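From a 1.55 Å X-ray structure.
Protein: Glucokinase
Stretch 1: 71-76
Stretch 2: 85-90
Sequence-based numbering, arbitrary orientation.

Stretch 1 71-76: KRATVL
Stretch 2, residues 85-90: HEPLKD

The two stretches run antiparallel and bury 426 Å² between them, with His85, Val75 and Ala73 covered most. Their CA atoms pair in the order Leu76 with His85 (4.1 Å), Val75 with Glu86 (4.9 Å), Thr74 with Pro87 (4.5 Å) and Ala73 with Lys89 (4.8 Å).

At the corner of the chain, His85 adopts a left-handed backbone (phi/psi 50/50), and its N donates to Leu76 O at 2.9 Å. Val75 O lies 3.1 Å from the same His85 N, but the angle is too poor for a hydrogen bond. The CA-to-CB bond of His85 points away, yet with chi1 m (-73°) its ring returns: CD2 lies 3.8 Å from CD2 of Leu76 (m, t), and Leu76 O sits at the ring edge, near its plane.

Val75 (-86/104) forms an antiparallel, hydrogen-bonded bridge with Glu86 (-85/114). Val75 N donates to Glu86 O (2.9 Å) and Glu86 N to Val75 O (2.8 Å), so the N-H and C=O of each residue are both paired with the other. Their side chains lie on the same sheet face, CB to CB 4.3 Å; Glu86 (t, p) then leads away, whereas Val75 (t) places CG2 4.0 Å from CD2 of buried Leu88 (t, p). Glu86 O also accepts from Leu88 N (2.8 Å) and receives a CA-H...O contact from Thr74 CA (3.2 Å).

Ala73 (-140/-23) meets the start of the helix, for which Pro87 is the N-cap residue. Ala73 O accepts from Lys89 N (3.0 Å, 167°) and from a water, 2.8 Å away, that accepts from Asp90 N at 3.0 Å. Ala73 CB packs 3.7 Å from CD of the fully extended Lys89 side chain (all t), whose NZ donates to two further waters, each at 3.2 Å; these donate to Lys71 O (2.8 Å) and Arg72 O (2.7 Å), respectively.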

# COMPACT_ATOMS: atom_id res chain seq x y z
N LYS A 71 22.79 -25.94 11.37
CA LYS A 71 23.16 -27.29 11.81
C LYS A 71 22.06 -28.33 11.53
O LYS A 71 22.24 -29.52 11.80
CB LYS A 71 23.52 -27.30 13.30
CG LYS A 71 24.71 -26.42 13.65
CD LYS A 71 25.48 -26.93 14.86
CE LYS A 71 26.62 -27.87 14.44
NZ LYS A 71 27.41 -28.39 15.59
N ARG A 72 20.92 -27.89 10.99
CA ARG A 72 19.85 -28.81 10.59
C ARG A 72 19.37 -29.68 11.75
O ARG A 72 19.23 -30.91 11.63
CB ARG A 72 20.25 -29.64 9.36
CG ARG A 72 20.52 -28.78 8.11
CD ARG A 72 21.38 -29.51 7.10
NE ARG A 72 22.42 -28.64 6.56
CZ ARG A 72 23.33 -29.03 5.67
NH1 ARG A 72 23.32 -30.28 5.21
NH2 ARG A 72 24.24 -28.18 5.23
N ALA A 73 19.12 -29.03 12.89
CA ALA A 73 18.78 -29.74 14.12
C ALA A 73 17.68 -29.09 14.96
O ALA A 73 17.03 -29.75 15.77
CB ALA A 73 20.03 -29.94 14.97
N THR A 74 17.49 -27.78 14.77
CA THR A 74 16.66 -26.99 15.65
C THR A 74 15.74 -26.09 14.85
O THR A 74 16.17 -25.46 13.88
CB THR A 74 17.55 -26.11 16.54
OG1 THR A 74 18.35 -26.97 17.37
CG2 THR A 74 16.75 -25.17 17.42
N VAL A 75 14.47 -26.07 15.24
CA VAL A 75 13.53 -25.08 14.69
C VAL A 75 13.65 -23.80 15.52
O VAL A 75 13.15 -23.74 16.64
CB VAL A 75 12.07 -25.61 14.64
CG1 VAL A 75 11.16 -24.58 13.93
CG2 VAL A 75 11.98 -26.97 13.89
N LEU A 76 14.32 -22.79 14.96
CA LEU A 76 14.57 -21.50 15.65
C LEU A 76 13.28 -20.76 15.95
O LEU A 76 13.10 -20.19 17.03
CB LEU A 76 15.52 -20.59 14.84
CG LEU A 76 16.92 -21.12 14.55
CD1 LEU A 76 17.70 -20.23 13.58
CD2 LEU A 76 17.68 -21.27 15.88
N HIS A 85 13.20 -22.08 19.26
CA HIS A 85 14.48 -22.75 19.56
C HIS A 85 14.23 -24.21 19.99
O HIS A 85 14.76 -24.69 21.01
CB HIS A 85 15.29 -21.96 20.62
CG HIS A 85 15.91 -20.69 20.11
ND1 HIS A 85 16.82 -19.97 20.84
CD2 HIS A 85 15.76 -20.01 18.94
CE1 HIS A 85 17.19 -18.90 20.17
NE2 HIS A 85 16.57 -18.91 19.01
N GLU A 86 13.44 -24.91 19.18
CA GLU A 86 13.05 -26.29 19.46
C GLU A 86 14.09 -27.32 18.97
O GLU A 86 14.30 -27.46 17.76
CB GLU A 86 11.67 -26.56 18.83
CG GLU A 86 11.18 -28.03 18.91
CD GLU A 86 10.63 -28.40 20.29
OE1 GLU A 86 10.17 -29.55 20.46
OE2 GLU A 86 10.65 -27.54 21.20
N PRO A 87 14.74 -28.05 19.91
CA PRO A 87 15.72 -29.07 19.53
C PRO A 87 15.07 -30.35 19.01
O PRO A 87 15.10 -31.42 19.65
CB PRO A 87 16.50 -29.30 20.83
CG PRO A 87 15.52 -29.04 21.89
CD PRO A 87 14.59 -27.95 21.37
N LEU A 88 14.51 -30.25 17.82
CA LEU A 88 13.72 -31.32 17.27
C LEU A 88 14.53 -32.57 16.97
O LEU A 88 14.09 -33.68 17.25
CB LEU A 88 12.99 -30.80 16.02
CG LEU A 88 11.76 -31.58 15.59
CD1 LEU A 88 10.68 -31.65 16.68
CD2 LEU A 88 11.19 -30.90 14.36
N LYS A 89 15.72 -32.39 16.39
CA LYS A 89 16.61 -33.53 16.10
C LYS A 89 16.86 -34.36 17.36
O LYS A 89 16.67 -35.57 17.36
CB LYS A 89 17.94 -33.05 15.54
CG LYS A 89 19.01 -34.15 15.44
CD LYS A 89 20.26 -33.64 14.77
CE LYS A 89 21.36 -34.68 14.80
NZ LYS A 89 22.40 -34.36 13.79
N ASP A 90 17.26 -33.68 18.43
CA ASP A 90 17.62 -34.37 19.67
C ASP A 90 16.43 -35.11 20.27
O ASP A 90 16.56 -36.27 20.68
CB ASP A 90 18.18 -33.39 20.70
CG ASP A 90 19.55 -32.85 20.31
OD1 ASP A 90 20.19 -33.40 19.38
OD2 ASP A 90 20.00 -31.87 20.94
O HOH W 1 23.42 -31.35 13.58
O HOH W 2 21.25 -32.73 11.32
O HOH W 3 18.05 -30.81 18.12